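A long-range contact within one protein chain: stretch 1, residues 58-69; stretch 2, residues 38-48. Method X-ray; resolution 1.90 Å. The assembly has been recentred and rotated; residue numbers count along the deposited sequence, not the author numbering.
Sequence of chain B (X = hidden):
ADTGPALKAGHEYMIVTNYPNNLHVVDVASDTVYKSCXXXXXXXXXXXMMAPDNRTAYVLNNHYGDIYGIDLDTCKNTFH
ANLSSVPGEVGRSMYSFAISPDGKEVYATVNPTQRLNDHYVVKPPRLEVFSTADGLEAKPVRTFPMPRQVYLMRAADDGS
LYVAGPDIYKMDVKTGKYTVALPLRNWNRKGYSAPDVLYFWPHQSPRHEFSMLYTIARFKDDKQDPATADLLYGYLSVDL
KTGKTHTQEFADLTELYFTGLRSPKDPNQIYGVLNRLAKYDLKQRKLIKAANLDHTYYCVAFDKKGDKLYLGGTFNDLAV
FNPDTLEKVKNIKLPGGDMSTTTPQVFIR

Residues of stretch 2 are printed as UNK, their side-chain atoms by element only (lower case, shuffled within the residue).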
ATOM      1  N   TYR B  58      21.288 -25.144  -7.326  1.00 13.66           N
ATOM      2  CA  TYR B  58      19.898 -25.454  -7.010  1.00 13.57           C
ATOM      3  C   TYR B  58      19.178 -24.125  -6.829  1.00 13.31           C
ATOM      4  O   TYR B  58      19.630 -23.270  -6.070  1.00 13.34           O
ATOM      5  CB  TYR B  58      19.791 -26.353  -5.776  1.00 14.71           C
ATOM      6  CG  TYR B  58      20.209 -27.780  -6.067  1.00 15.50           C
ATOM      7  CD1 TYR B  58      21.531 -28.191  -5.890  1.00 14.93           C
ATOM      8  CD2 TYR B  58      19.288 -28.710  -6.550  1.00 14.46           C
ATOM      9  CE1 TYR B  58      21.922 -29.485  -6.184  1.00 16.46           C
ATOM     10  CE2 TYR B  58      19.672 -30.007  -6.850  1.00 16.23           C
ATOM     11  CZ  TYR B  58      20.992 -30.391  -6.664  1.00 15.61           C
ATOM     12  OH  TYR B  58      21.381 -31.681  -6.957  1.00 17.82           O
ATOM     13  N   VAL B  59      18.078 -23.957  -7.565  1.00 14.29           N
ATOM     14  CA  VAL B  59      17.303 -22.713  -7.583  1.00 13.76           C
ATOM     15  C   VAL B  59      15.818 -22.814  -7.229  1.00 13.35           C
ATOM     16  O   VAL B  59      15.086 -23.631  -7.793  1.00 13.86           O
ATOM     17  CB  VAL B  59      17.400 -22.052  -8.997  1.00 14.87           C
ATOM     18  CG1 VAL B  59      16.831 -20.639  -8.984  1.00 13.99           C
ATOM     19  CG2 VAL B  59      18.843 -22.043  -9.488  1.00 14.65           C
ATOM     20  N   LEU B  60      15.381 -21.970  -6.294  1.00 13.48           N
ATOM     21  CA  LEU B  60      13.975 -21.894  -5.891  1.00 11.76           C
ATOM     22  C   LEU B  60      13.411 -20.934  -6.929  1.00 11.52           C
ATOM     23  O   LEU B  60      13.792 -19.766  -6.967  1.00  9.86           O
ATOM     24  CB  LEU B  60      13.836 -21.268  -4.502  1.00 11.83           C
ATOM     25  CG  LEU B  60      12.668 -21.646  -3.583  1.00 12.29           C
ATOM     26  CD1 LEU B  60      12.301 -20.431  -2.745  1.00 11.22           C
ATOM     27  CD2 LEU B  60      11.461 -22.151  -4.344  1.00 10.78           C
ATOM     28  N   ASN B  61      12.542 -21.442  -7.791  1.00 11.14           N
ATOM     29  CA  ASN B  61      11.969 -20.638  -8.853  1.00 11.01           C
ATOM     30  C   ASN B  61      10.489 -20.932  -9.054  1.00 10.96           C
ATOM     31  O   ASN B  61       9.839 -21.524  -8.192  1.00  8.92           O
ATOM     32  CB  ASN B  61      12.728 -20.916 -10.152  1.00 11.90           C
ATOM     33  CG  ASN B  61      13.156 -19.648 -10.867  1.00 13.09           C
ATOM     34  OD1 ASN B  61      13.024 -18.540 -10.343  1.00 12.63           O
ATOM     35  ND2 ASN B  61      13.676 -19.810 -12.069  1.00 12.39           N
ATOM     36  N   ASN B  62       9.968 -20.483 -10.191  1.00 11.17           N
ATOM     37  CA  ASN B  62       8.572 -20.681 -10.572  1.00 11.23           C
ATOM     38  C   ASN B  62       7.589 -20.201  -9.512  1.00 11.46           C
ATOM     39  O   ASN B  62       6.677 -20.928  -9.106  1.00 10.32           O
ATOM     40  CB  ASN B  62       8.315 -22.147 -10.912  1.00 12.29           C
ATOM     41  CG  ASN B  62       7.212 -22.319 -11.924  1.00 12.28           C
ATOM     42  OD1 ASN B  62       7.082 -21.528 -12.855  1.00 15.16           O
ATOM     43  ND2 ASN B  62       6.407 -23.353 -11.753  1.00 14.11           N
ATOM     44  N   HIS B  63       7.807 -18.972  -9.057  1.00 10.31           N
ATOM     45  CA  HIS B  63       6.964 -18.335  -8.054  1.00  9.47           C
ATOM     46  C   HIS B  63       6.931 -19.045  -6.706  1.00  9.37           C
ATOM     47  O   HIS B  63       5.858 -19.312  -6.157  1.00  8.97           O
ATOM     48  CB  HIS B  63       5.551 -18.122  -8.608  1.00 10.35           C
ATOM     49  CG  HIS B  63       5.527 -17.390  -9.912  1.00  9.68           C
ATOM     50  ND1 HIS B  63       5.812 -16.046 -10.015  1.00 10.05           N
ATOM     51  CD2 HIS B  63       5.308 -17.823 -11.175  1.00 11.26           C
ATOM     52  CE1 HIS B  63       5.774 -15.683 -11.284  1.00 10.61           C
ATOM     53  NE2 HIS B  63       5.470 -16.743 -12.008  1.00 12.50           N
ATOM     54  N   TYR B  64       8.122 -19.343  -6.186  1.00  8.32           N
ATOM     55  CA  TYR B  64       8.297 -19.988  -4.881  1.00  9.67           C
ATOM     56  C   TYR B  64       7.613 -21.351  -4.751  1.00 10.16           C
ATOM     57  O   TYR B  64       7.269 -21.768  -3.647  1.00 10.83           O
ATOM     58  CB  TYR B  64       7.787 -19.059  -3.767  1.00  8.84           C
ATOM     59  CG  TYR B  64       8.377 -17.659  -3.782  1.00 10.28           C
ATOM     60  CD1 TYR B  64       8.017 -16.734  -4.765  1.00  8.63           C
ATOM     61  CD2 TYR B  64       9.303 -17.264  -2.817  1.00 10.36           C
ATOM     62  CE1 TYR B  64       8.563 -15.462  -4.790  1.00 11.07           C
ATOM     63  CE2 TYR B  64       9.856 -15.989  -2.832  1.00 11.26           C
ATOM     64  CZ  TYR B  64       9.484 -15.092  -3.822  1.00 11.11           C
ATOM     65  OH  TYR B  64      10.051 -13.838  -3.853  1.00 11.99           O
ATOM     66  N   GLY B  65       7.440 -22.055  -5.865  1.00 11.01           N
ATOM     67  CA  GLY B  65       6.771 -23.342  -5.810  1.00 11.92           C
ATOM     68  C   GLY B  65       7.518 -24.552  -6.335  1.00 13.84           C
ATOM     69  O   GLY B  65       6.957 -25.646  -6.350  1.00 13.87           O
ATOM     70  N   ASP B  66       8.769 -24.369  -6.760  1.00 13.34           N
ATOM     71  CA  ASP B  66       9.581 -25.458  -7.307  1.00 14.19           C
ATOM     72  C   ASP B  66      11.070 -25.250  -7.048  1.00 14.96           C
ATOM     73  O   ASP B  66      11.515 -24.132  -6.825  1.00 17.33           O
ATOM     74  CB  ASP B  66       9.403 -25.547  -8.829  1.00 14.05           C
ATOM     75  CG  ASP B  66       7.988 -25.855  -9.245  1.00 14.78           C
ATOM     76  OD1 ASP B  66       7.685 -27.040  -9.469  1.00 15.43           O
ATOM     77  OD2 ASP B  66       7.182 -24.914  -9.362  1.00 13.84           O
ATOM     78  N   ILE B  67      11.836 -26.335  -7.122  1.00 14.34           N
ATOM     79  CA  ILE B  67      13.285 -26.297  -6.943  1.00 13.29           C
ATOM     80  C   ILE B  67      13.915 -27.016  -8.144  1.00 13.11           C
ATOM     81  O   ILE B  67      13.518 -28.123  -8.477  1.00 14.87           O
ATOM     82  CB  ILE B  67      13.709 -26.970  -5.624  1.00 13.03           C
ATOM     83  CG1 ILE B  67      13.056 -26.250  -4.444  1.00 13.42           C
ATOM     84  CG2 ILE B  67      15.213 -26.921  -5.469  1.00 12.09           C
ATOM     85  CD1 ILE B  67      13.293 -26.914  -3.125  1.00 14.68           C
ATOM     86  N   TYR B  68      14.840 -26.350  -8.832  1.00 13.01           N
ATOM     87  CA  TYR B  68      15.509 -26.913 -10.006  1.00 11.93           C
ATOM     88  C   TYR B  68      17.012 -27.054  -9.801  1.00 13.56           C
ATOM     89  O   TYR B  68      17.636 -26.280  -9.084  1.00 13.55           O
ATOM     90  CB  TYR B  68      15.277 -26.030 -11.236  1.00 10.84           C
ATOM     91  CG  TYR B  68      13.835 -25.656 -11.475  1.00  9.77           C
ATOM     92  CD1 TYR B  68      13.227 -24.640 -10.736  1.00 10.41           C
ATOM     93  CD2 TYR B  68      13.069 -26.326 -12.423  1.00  9.58           C
ATOM     94  CE1 TYR B  68      11.894 -24.303 -10.931  1.00  9.45           C
ATOM     95  CE2 TYR B  68      11.732 -25.994 -12.627  1.00  9.40           C
ATOM     96  CZ  TYR B  68      11.152 -24.982 -11.875  1.00  9.33           C
ATOM     97  OH  TYR B  68       9.830 -24.655 -12.056  1.00 10.15           O
ATOM     98  N   GLY B  69      17.585 -28.071 -10.422  1.00 14.21           N
ATOM     99  CA  GLY B  69      19.010 -28.283 -10.334  1.00 14.13           C
ATOM    100  C   GLY B  69      19.508 -28.067 -11.745  1.00 14.67           C
ATOM    101  O   GLY B  69      18.988 -28.677 -12.684  1.00 16.60           O
ATOM    102  N   UNK B  38      19.488 -20.391 -19.728  1.00 20.05           N
ATOM    103  CA  UNK B  38      18.083 -20.040 -19.633  1.00 20.39           C
ATOM    104  C   UNK B  38      17.472 -21.101 -18.713  1.00 20.24           C
ATOM    105  O   UNK B  38      17.761 -22.296 -18.838  1.00 20.20           O
ATOM    106  c   UNK B  38      18.048 -19.026 -21.912  1.00 21.80           C
ATOM    107  c   UNK B  38      15.918 -19.717 -20.852  1.00 19.66           C
ATOM    108  c   UNK B  38      17.388 -20.044 -21.005  1.00 20.55           C
ATOM    109  N   UNK B  39      16.703 -20.643 -17.733  1.00 19.07           N
ATOM    110  CA  UNK B  39      16.073 -21.534 -16.784  1.00 16.71           C
ATOM    111  C   UNK B  39      14.653 -21.918 -17.169  1.00 15.54           C
ATOM    112  O   UNK B  39      13.954 -21.181 -17.867  1.00 15.47           O
ATOM    113  s   UNK B  39      17.575 -20.570 -13.103  1.00 20.64           S
ATOM    114  c   UNK B  39      17.546 -20.905 -14.840  1.00 16.98           C
ATOM    115  c   UNK B  39      16.136 -20.944 -15.378  1.00 17.52           C
ATOM    116  c   UNK B  39      16.935 -18.884 -13.090  1.00 18.39           C
ATOM    117  N   UNK B  40      14.227 -23.114 -16.747  1.00 14.66           N
ATOM    118  CA  UNK B  40      12.891 -23.617 -17.047  1.00 14.49           C
ATOM    119  C   UNK B  40      11.787 -22.919 -16.266  1.00 14.01           C
ATOM    120  O   UNK B  40      12.001 -22.397 -15.175  1.00 12.68           O
ATOM    121  c   UNK B  40      13.932 -25.047 -15.503  1.00 14.29           C
ATOM    122  c   UNK B  40      13.002 -25.086 -16.668  1.00 13.80           C
ATOM    123  c   UNK B  40      14.994 -24.099 -15.959  1.00 14.69           C
ATOM    124  N   UNK B  41      10.600 -22.936 -16.853  1.00 13.96           N
ATOM    125  CA  UNK B  41       9.412 -22.337 -16.267  1.00 16.68           C
ATOM    126  C   UNK B  41       9.497 -20.820 -16.062  1.00 15.58           C
ATOM    127  O   UNK B  41       9.937 -20.105 -16.968  1.00 14.89           O
ATOM    128  c   UNK B  41       8.709 -24.574 -15.296  1.00 17.75           C
ATOM    129  c   UNK B  41       9.013 -23.107 -15.003  1.00 16.56           C
ATOM    130  o   UNK B  41       8.916 -25.423 -14.403  1.00 19.08           O
ATOM    131  o   UNK B  41       8.276 -24.883 -16.429  1.00 16.49           O
ATOM    132  N   UNK B  42       9.074 -20.328 -14.900  1.00 16.09           N
ATOM    133  CA  UNK B  42       9.089 -18.893 -14.635  1.00 15.29           C
ATOM    134  C   UNK B  42      10.019 -18.513 -13.484  1.00 14.92           C
ATOM    135  O   UNK B  42      10.342 -19.342 -12.644  1.00 14.38           O
ATOM    136  c   UNK B  42       6.695 -18.647 -15.530  1.00 20.62           C
ATOM    137  c   UNK B  42       6.288 -18.118 -17.994  1.00 30.01           C
ATOM    138  c   UNK B  42       7.662 -18.405 -14.367  1.00 16.91           C
ATOM    139  c   UNK B  42       7.019 -17.728 -16.704  1.00 25.57           C
ATOM    140  n   UNK B  42       4.802 -17.900 -17.950  1.00 34.18           N
ATOM    141  N   UNK B  43      10.452 -17.251 -13.477  1.00 14.54           N
ATOM    142  CA  UNK B  43      11.354 -16.701 -12.460  1.00 14.15           C
ATOM    143  C   UNK B  43      10.611 -16.286 -11.195  1.00 13.60           C
ATOM    144  O   UNK B  43       9.454 -15.879 -11.251  1.00 14.19           O
ATOM    145  c   UNK B  43      15.145 -13.801 -10.507  1.00 12.96           C
ATOM    146  c   UNK B  43      13.831 -13.329 -10.429  1.00 12.46           C
ATOM    147  c   UNK B  43      13.156 -14.911 -12.126  1.00 13.68           C
ATOM    148  c   UNK B  43      12.093 -15.487 -13.037  1.00 13.71           C
ATOM    149  c   UNK B  43      12.850 -13.884 -11.234  1.00 11.68           C
ATOM    150  c   UNK B  43      15.459 -14.823 -11.387  1.00 11.49           C
ATOM    151  c   UNK B  43      14.468 -15.373 -12.190  1.00 12.24           C
ATOM    152  N   UNK B  44      11.303 -16.358 -10.062  1.00 13.86           N
ATOM    153  CA  UNK B  44      10.706 -15.974  -8.797  1.00 12.39           C
ATOM    154  C   UNK B  44      10.812 -17.049  -7.739  1.00 11.04           C
ATOM    155  O   UNK B  44      10.130 -18.062  -7.838  1.00 12.03           O
ATOM    156  N   UNK B  45      11.662 -16.866  -6.715  1.00 10.65           N
ATOM    157  CA  UNK B  45      12.532 -15.704  -6.498  1.00  8.61           C
ATOM    158  C   UNK B  45      13.851 -15.782  -7.260  1.00  8.80           C
ATOM    159  O   UNK B  45      14.547 -14.783  -7.417  1.00  9.55           O
ATOM    160  c   UNK B  45      12.823 -17.218  -4.719  1.00 10.47           C
ATOM    161  c   UNK B  45      12.772 -15.752  -4.997  1.00 10.09           C
ATOM    162  c   UNK B  45      11.662 -17.747  -5.530  1.00  9.62           C
ATOM    163  N   UNK B  46      14.178 -16.973  -7.744  1.00  9.02           N
ATOM    164  CA  UNK B  46      15.417 -17.166  -8.468  1.00  8.90           C
ATOM    165  C   UNK B  46      16.590 -17.344  -7.522  1.00  8.02           C
ATOM    166  O   UNK B  46      17.733 -17.283  -7.940  1.00  9.92           O
ATOM    167  N   UNK B  47      16.307 -17.579  -6.251  1.00  8.01           N
ATOM    168  CA  UNK B  47      17.345 -17.758  -5.247  1.00 10.37           C
ATOM    169  C   UNK B  47      18.129 -19.045  -5.490  1.00 12.60           C
ATOM    170  O   UNK B  47      17.551 -20.135  -5.501  1.00 13.21           O
ATOM    171  c   UNK B  47      17.813 -17.971  -2.774  1.00 10.34           C
ATOM    172  o   UNK B  47      16.039 -16.563  -3.600  1.00 10.65           O
ATOM    173  c   UNK B  47      16.732 -17.791  -3.838  1.00  9.32           C
ATOM    174  N   UNK B  48      19.446 -18.916  -5.652  1.00 12.26           N
ATOM    175  CA  UNK B  48      20.302 -20.071  -5.913  1.00 14.00           C
ATOM    176  C   UNK B  48      21.401 -20.324  -4.891  1.00 14.95           C
ATOM    177  O   UNK B  48      21.847 -19.415  -4.183  1.00 15.72           O
ATOM    178  c   UNK B  48      20.919 -19.967  -7.306  1.00 12.82           C
TER
HETATM  179  O   HOH W   1      13.793 -22.698 -13.123  1.00 16.49           O

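Position 38 carries three carbons, one bearing the other two, and lies out of reach of stretch 1; the fork is that of valine, Val38. Position 39 has an unbranched chain of two carbons, a sulfur and a terminal carbon, which is methionine. Flexible and apolar, Met39 brings SD to 4.1 Å from Val59 CG2 and CE to 3.5 Å from Asn61 ND2.

At position 40 three carbons close a ring onto the backbone nitrogen: proline. Pro40 CG lies 3.4 Å from Tyr68 CD2, and a water bridges the stretches, donating to Pro40 O (2.7 Å) and accepting from Asn61 ND2 (3.1 Å). Position 41 has two carbons, the second carrying two oxygens, so it is aspartate. Its carboxylate can accept a hydrogen bond from the tyrosine hydroxyl, and Tyr68 OH donates to Asp41 OD2 at 2.6 Å, near the plane of the ring.

Position 42 shows four carbons in a row ending in nitrogen, a lysine. The end of Lys42 leads away, leaving the charged amine exposed while CB rests 3.6 Å from His63 NE2. Its backbone pairs with Asn62 twice: Lys42 N donates to Asn62 OD1 (3.1 Å), and Asn62 N to Lys42 O (2.7 Å).

Position 43 has one carbon followed by a six-carbon ring with no oxygen: phenylalanine. The buried ring of Phe43 passes 3.9 Å from Asn61 OD1 at CD1. Position 44 has no side chain and is glycine; at phi/psi 126/108 a CB would jam against the preceding carbonyl. Gly44 N donates to Asn61 OD1 (2.8 Å), and Gly44 O accepts from Tyr64 N (2.9 Å).

Position 45 again closes three carbons onto its nitrogen, after a cis peptide bond: proline. Pro45 lays CD over the face of the Tyr64 ring, 3.5 Å from its centroid, while its CG meets Leu60 CD1 at 3.8 Å. Position 46, bare again, is glycine; a CB would strike Phe43 CE1 at 2.3 Å. Gly46 N donates to Leu60 O (2.9 Å).

Position 47 has one carbon bearing an oxygen and a carbon, hence threonine; the backbone of Thr47 makes the link, its O accepting from Leu60 N (3.0 Å). Position 48 has a single carbon, alanine, and this small side chain fits with Ala48 CB 3.7 Å from Val59 CG2.

The contact thus joins an antiparallel pairing of Val59 with Ala48 to a loop held largely through its backbone. Asn61 and Asn62 read that backbone with their side-chain oxygens, while apolar packing and the Tyr68–Asp41 bond reinforce the fit.

Stretch 2, residues 38-48: VMPDKFGPGTA
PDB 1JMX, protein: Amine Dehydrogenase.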